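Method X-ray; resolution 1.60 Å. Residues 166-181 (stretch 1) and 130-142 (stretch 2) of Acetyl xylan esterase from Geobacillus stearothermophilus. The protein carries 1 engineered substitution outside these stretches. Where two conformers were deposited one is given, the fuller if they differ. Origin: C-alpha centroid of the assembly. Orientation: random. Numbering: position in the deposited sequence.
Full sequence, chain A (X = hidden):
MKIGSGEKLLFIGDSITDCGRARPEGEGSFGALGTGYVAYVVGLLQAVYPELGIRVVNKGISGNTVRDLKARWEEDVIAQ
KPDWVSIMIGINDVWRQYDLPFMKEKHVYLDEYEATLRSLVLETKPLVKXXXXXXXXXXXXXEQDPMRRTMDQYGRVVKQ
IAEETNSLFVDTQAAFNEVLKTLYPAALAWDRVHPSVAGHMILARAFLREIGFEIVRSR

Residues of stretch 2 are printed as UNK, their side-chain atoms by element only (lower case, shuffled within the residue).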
# COMPACT_ATOMS: atom_id res chain seq x y z
N ASN A 166 -11.30 43.86 -22.06
CA ASN A 166 -11.71 44.49 -20.83
C ASN A 166 -11.88 43.41 -19.75
O ASN A 166 -12.86 43.36 -19.00
CB ASN A 166 -13.01 45.33 -21.07
CG ASN A 166 -12.79 46.44 -22.10
OD1 ASN A 166 -11.79 47.15 -22.05
ND2 ASN A 166 -13.69 46.56 -23.07
N SER A 167 -10.90 42.51 -19.73
CA SER A 167 -10.86 41.50 -18.63
C SER A 167 -10.06 42.07 -17.48
O SER A 167 -9.19 42.91 -17.61
CB SER A 167 -10.14 40.30 -19.21
OG SER A 167 -10.86 39.62 -20.22
N LEU A 168 -10.27 41.52 -16.29
CA LEU A 168 -9.41 41.84 -15.19
C LEU A 168 -8.04 41.10 -15.46
O LEU A 168 -7.97 40.19 -16.24
CB LEU A 168 -10.01 41.32 -13.86
CG LEU A 168 -11.32 42.02 -13.42
CD1 LEU A 168 -11.83 41.42 -12.09
CD2 LEU A 168 -11.03 43.46 -13.29
N PHE A 169 -7.05 41.57 -14.79
CA PHE A 169 -5.65 41.22 -15.13
C PHE A 169 -4.78 41.15 -13.91
O PHE A 169 -4.68 42.11 -13.09
CB PHE A 169 -5.06 42.24 -16.11
CG PHE A 169 -3.59 42.08 -16.38
CD1 PHE A 169 -3.20 40.93 -17.09
CD2 PHE A 169 -2.64 42.88 -15.90
CE1 PHE A 169 -1.84 40.75 -17.32
CE2 PHE A 169 -1.25 42.72 -16.12
CZ PHE A 169 -0.87 41.58 -16.86
N VAL A 170 -4.08 39.98 -13.70
CA VAL A 170 -3.15 39.86 -12.64
C VAL A 170 -1.76 39.57 -13.20
O VAL A 170 -1.57 38.51 -13.84
CB VAL A 170 -3.58 38.66 -11.73
CG1 VAL A 170 -2.61 38.56 -10.52
CG2 VAL A 170 -5.01 38.78 -11.30
N ASP A 171 -0.83 40.42 -12.88
CA ASP A 171 0.55 40.30 -13.27
C ASP A 171 1.28 39.48 -12.14
O ASP A 171 1.80 40.04 -11.21
CB ASP A 171 1.23 41.60 -13.53
CG ASP A 171 2.56 41.46 -14.11
OD1 ASP A 171 3.21 40.31 -14.12
OD2 ASP A 171 3.15 42.45 -14.71
N THR A 172 1.29 38.16 -12.35
CA THR A 172 1.90 37.27 -11.28
C THR A 172 3.35 37.43 -11.33
O THR A 172 4.06 37.22 -10.36
CB THR A 172 1.44 35.83 -11.50
OG1 THR A 172 1.90 35.41 -12.79
CG2 THR A 172 -0.02 35.68 -11.37
N GLN A 173 3.99 37.69 -12.48
CA GLN A 173 5.41 37.92 -12.53
C GLN A 173 5.82 39.09 -11.70
O GLN A 173 6.77 39.00 -11.00
CB GLN A 173 5.94 38.11 -13.99
CG GLN A 173 7.43 38.08 -14.07
CD GLN A 173 8.02 36.75 -13.69
OE1 GLN A 173 8.97 36.70 -12.78
NE2 GLN A 173 7.59 35.76 -14.30
N ALA A 174 5.12 40.22 -11.84
CA ALA A 174 5.48 41.38 -11.06
C ALA A 174 5.34 41.08 -9.56
O ALA A 174 6.21 41.58 -8.83
CB ALA A 174 4.52 42.50 -11.38
N ALA A 175 4.39 40.23 -9.21
CA ALA A 175 4.18 39.87 -7.76
C ALA A 175 5.43 39.11 -7.28
O ALA A 175 6.00 39.40 -6.21
CB ALA A 175 2.94 39.11 -7.60
N PHE A 176 5.90 38.16 -8.10
CA PHE A 176 7.15 37.45 -7.70
C PHE A 176 8.38 38.33 -7.74
O PHE A 176 9.28 38.23 -6.97
CB PHE A 176 7.35 36.21 -8.51
CG PHE A 176 6.50 35.04 -8.08
CD1 PHE A 176 6.83 34.38 -6.86
CD2 PHE A 176 5.46 34.58 -8.82
CE1 PHE A 176 6.05 33.35 -6.47
CE2 PHE A 176 4.70 33.53 -8.43
CZ PHE A 176 4.96 32.95 -7.16
N ASN A 177 8.46 39.20 -8.77
CA ASN A 177 9.62 40.00 -8.91
C ASN A 177 9.89 40.85 -7.65
O ASN A 177 11.08 41.03 -7.32
CB ASN A 177 9.44 40.96 -10.09
CG ASN A 177 9.50 40.27 -11.45
OD1 ASN A 177 9.90 39.14 -11.54
ND2 ASN A 177 9.05 40.98 -12.50
N GLU A 178 8.82 41.32 -7.03
CA GLU A 178 9.03 42.15 -5.77
C GLU A 178 9.71 41.31 -4.68
O GLU A 178 10.69 41.73 -4.08
CB GLU A 178 7.72 42.64 -5.36
CG GLU A 178 7.80 43.42 -4.01
CD GLU A 178 8.60 44.74 -4.06
OE1 GLU A 178 8.85 45.39 -5.17
OE2 GLU A 178 8.98 45.10 -2.88
N VAL A 179 9.28 40.07 -4.56
CA VAL A 179 9.90 39.21 -3.51
C VAL A 179 11.34 38.81 -3.87
O VAL A 179 12.19 38.57 -3.02
CB VAL A 179 8.98 38.02 -3.23
CG1 VAL A 179 9.60 37.07 -2.22
CG2 VAL A 179 7.62 38.51 -2.71
N LEU A 180 11.57 38.62 -5.17
CA LEU A 180 12.88 38.26 -5.69
C LEU A 180 13.92 39.36 -5.53
O LEU A 180 15.14 39.10 -5.65
CB LEU A 180 12.73 37.81 -7.14
CG LEU A 180 11.99 36.50 -7.35
CD1 LEU A 180 11.62 36.34 -8.83
CD2 LEU A 180 12.86 35.32 -6.92
N LYS A 181 13.47 40.57 -5.11
CA LYS A 181 14.47 41.55 -4.66
C LYS A 181 15.17 41.12 -3.41
O LYS A 181 16.30 41.61 -3.14
CB LYS A 181 13.82 42.90 -4.45
CG LYS A 181 13.30 43.46 -5.77
CD LYS A 181 12.71 44.87 -5.55
CE LYS A 181 11.96 45.38 -6.75
NZ LYS A 181 11.05 46.49 -6.34
N UNK A 130 -17.54 37.97 -15.97
CA UNK A 130 -16.30 38.55 -16.13
C UNK A 130 -15.16 37.44 -16.24
O UNK A 130 -15.46 36.30 -15.95
N UNK A 131 -14.02 37.91 -16.69
CA UNK A 131 -12.84 37.03 -16.89
C UNK A 131 -11.72 37.69 -16.21
O UNK A 131 -11.45 38.89 -16.27
c UNK A 131 -12.56 36.85 -18.37
c UNK A 131 -13.58 35.90 -20.49
c UNK A 131 -11.17 36.17 -18.57
c UNK A 131 -13.68 36.02 -18.98
N UNK A 132 -10.88 36.85 -15.49
CA UNK A 132 -9.69 37.31 -14.92
C UNK A 132 -8.48 36.58 -15.55
O UNK A 132 -8.49 35.38 -15.55
c UNK A 132 -10.82 37.56 -12.65
c UNK A 132 -11.68 36.58 -11.96
c UNK A 132 -8.34 37.66 -12.80
c UNK A 132 -9.57 37.00 -13.37
N UNK A 133 -7.62 37.32 -16.25
CA UNK A 133 -6.47 36.74 -16.90
C UNK A 133 -5.31 37.00 -16.01
O UNK A 133 -4.82 38.06 -15.75
c UNK A 133 -7.27 36.96 -19.23
c UNK A 133 -7.02 35.58 -19.71
c UNK A 133 -7.18 37.84 -20.49
c UNK A 133 -6.24 37.47 -18.28
N UNK A 134 -4.71 35.83 -15.56
CA UNK A 134 -3.48 35.90 -14.83
C UNK A 134 -2.33 35.49 -15.69
O UNK A 134 -2.39 34.53 -16.41
s UNK A 134 -4.87 33.70 -11.38
c UNK A 134 -3.42 34.16 -10.45
c UNK A 134 -3.54 34.86 -13.68
c UNK A 134 -4.71 35.01 -12.75
N UNK A 135 -1.26 36.22 -15.62
CA UNK A 135 -0.06 35.91 -16.43
C UNK A 135 0.54 34.58 -15.93
O UNK A 135 0.37 34.28 -14.72
c UNK A 135 1.07 36.93 -16.39
o UNK A 135 1.58 37.15 -15.05
c UNK A 135 0.53 38.32 -16.84
N UNK A 136 1.12 33.80 -16.79
CA UNK A 136 2.13 32.84 -16.28
C UNK A 136 3.23 33.60 -15.58
O UNK A 136 3.39 34.85 -15.56
c UNK A 136 2.51 32.11 -17.55
c UNK A 136 1.33 33.97 -18.29
c UNK A 136 2.59 33.23 -18.61
N UNK A 137 4.19 32.84 -15.00
CA UNK A 137 5.30 33.41 -14.32
C UNK A 137 6.47 32.39 -14.31
O UNK A 137 6.24 31.21 -14.58
c UNK A 137 5.15 30.65 -10.70
c UNK A 137 4.94 33.75 -12.81
c UNK A 137 4.52 32.58 -11.97
c UNK A 137 3.20 32.22 -11.81
c UNK A 137 2.83 31.11 -11.13
c UNK A 137 5.52 31.81 -11.41
c UNK A 137 3.80 30.31 -10.60
N UNK A 138 7.62 32.93 -13.96
CA UNK A 138 8.83 32.10 -13.78
C UNK A 138 9.56 32.71 -12.65
O UNK A 138 9.84 33.92 -12.65
c UNK A 138 11.45 28.69 -14.76
o UNK A 138 13.73 28.08 -15.27
c UNK A 138 12.02 31.29 -15.43
c UNK A 138 13.01 30.31 -15.46
c UNK A 138 9.63 31.98 -15.04
c UNK A 138 10.75 30.96 -15.03
c UNK A 138 10.48 29.65 -14.72
c UNK A 138 12.70 29.02 -15.16
N UNK A 139 9.87 31.88 -11.61
CA UNK A 139 10.42 32.47 -10.42
C UNK A 139 11.92 32.58 -10.57
O UNK A 139 12.74 31.72 -10.22
c UNK A 139 10.62 32.26 -7.88
c UNK A 139 8.52 31.51 -9.10
c UNK A 139 10.00 31.63 -9.17
c UNK A 139 7.97 30.57 -8.02
N UNK A 140 12.36 33.69 -11.21
CA UNK A 140 13.72 33.90 -11.66
C UNK A 140 13.87 35.41 -11.83
O UNK A 140 13.05 35.98 -12.58
c UNK A 140 16.43 33.39 -12.81
c UNK A 140 13.95 33.18 -13.06
o UNK A 140 17.15 34.40 -12.49
o UNK A 140 16.69 32.22 -12.33
c UNK A 140 15.24 33.57 -13.70
N UNK A 141 14.74 36.08 -11.09
CA UNK A 141 14.84 37.53 -11.14
C UNK A 141 15.69 38.06 -12.26
O UNK A 141 15.60 39.28 -12.55
N UNK A 142 16.44 37.22 -12.92
CA UNK A 142 17.27 37.68 -14.09
C UNK A 142 16.43 37.72 -15.34
O UNK A 142 16.10 36.68 -15.91
o UNK A 142 19.12 38.38 -16.01
c UNK A 142 19.36 37.29 -15.48
c UNK A 142 18.51 36.86 -14.28
n UNK A 142 20.24 36.44 -15.93
O HOH W 1 -14.12 40.96 -17.08

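Position 130 has backbone atoms and no side chain. It is glycine, Gly-130.

Position 131 has four carbons, forked at the first, one arm two carbons long. Its CB lies 3.7 Å from Ser-167 OG. The fork at CB makes it Ile-131. Its backbone O accepts from Leu-168 N at 2.9 Å.

Position 132 has the same four carbons and the same fork. They pack against Leu-168 and Val-170. This is Ile-132; its CG2 is 3.8 Å from Val-170 CG2.

Position 133 also has four carbons, but the fork comes at the second. One tip approaches Ser-167 CB at 4.1 Å. This is Leu-133. Its N donates to Leu-168 O, and its O accepts from Val-170 N, both at 2.9 Å.

Position 134 is an unbranched chain of two carbons, a sulfur and a carbon, lying near Val-170 and Thr-172. Only methionine fits: Met-134. Its CE is 3.8 Å from Thr-172 CG2.

Position 135 has one carbon carrying an oxygen and a carbon. The carbon arm lies 3.4 Å from Phe-169 CE1. It is Thr-135. Its OG1 accepts from Thr-172 N at 2.9 Å and donates to the O of position 136 at 3.0 Å.

Position 136 has three carbons closing a ring onto its own N. It is Pro-136, directed away from stretch 1.

Position 137 has one carbon and a six-carbon ring without oxygen. The ring meets Phe-176. It is Phe-137; Thr-172 OG1 lies at its ring edge.

Position 138 has one carbon, then a six-carbon ring bearing one oxygen. CB points away from stretch 1. It is Tyr-138, its hydroxyl bonded elsewhere in the structure.

Position 139 has four carbons, forked at the first, one arm two carbons long. They reach Phe-176 and Leu-180. It is Ile-139. Its CG1 lies 4.0 Å from the centroid of the Phe-176 ring, over the face.

Position 140 has three carbons, the third carrying two oxygens. It is Glu-140; its N is 3.6 Å from Leu-180 CD1.

Position 141 has no side chain. It is Gly-141, its N 3.9 Å from Leu-180 CD1.

Position 142 has two carbons, the second carrying an oxygen and a nitrogen. It is Asn-142, beyond reach of stretch 1. Its N donates to Glu-140 OE2 at 2.9 Å.

The contact has two parts. Parallel strands pair through backbone hydrogen bonds, with Leu-168, Val-170, Ile-132 and Met-134 on one face. Thr-172 OG1 then donates to Thr-135 O at 2.7 Å, tying the helix start to the strand end. Beyond it, Phe-176 and Leu-180 pack on the loop.

Stretch 2 130-142: GIILMTPFYIEGN
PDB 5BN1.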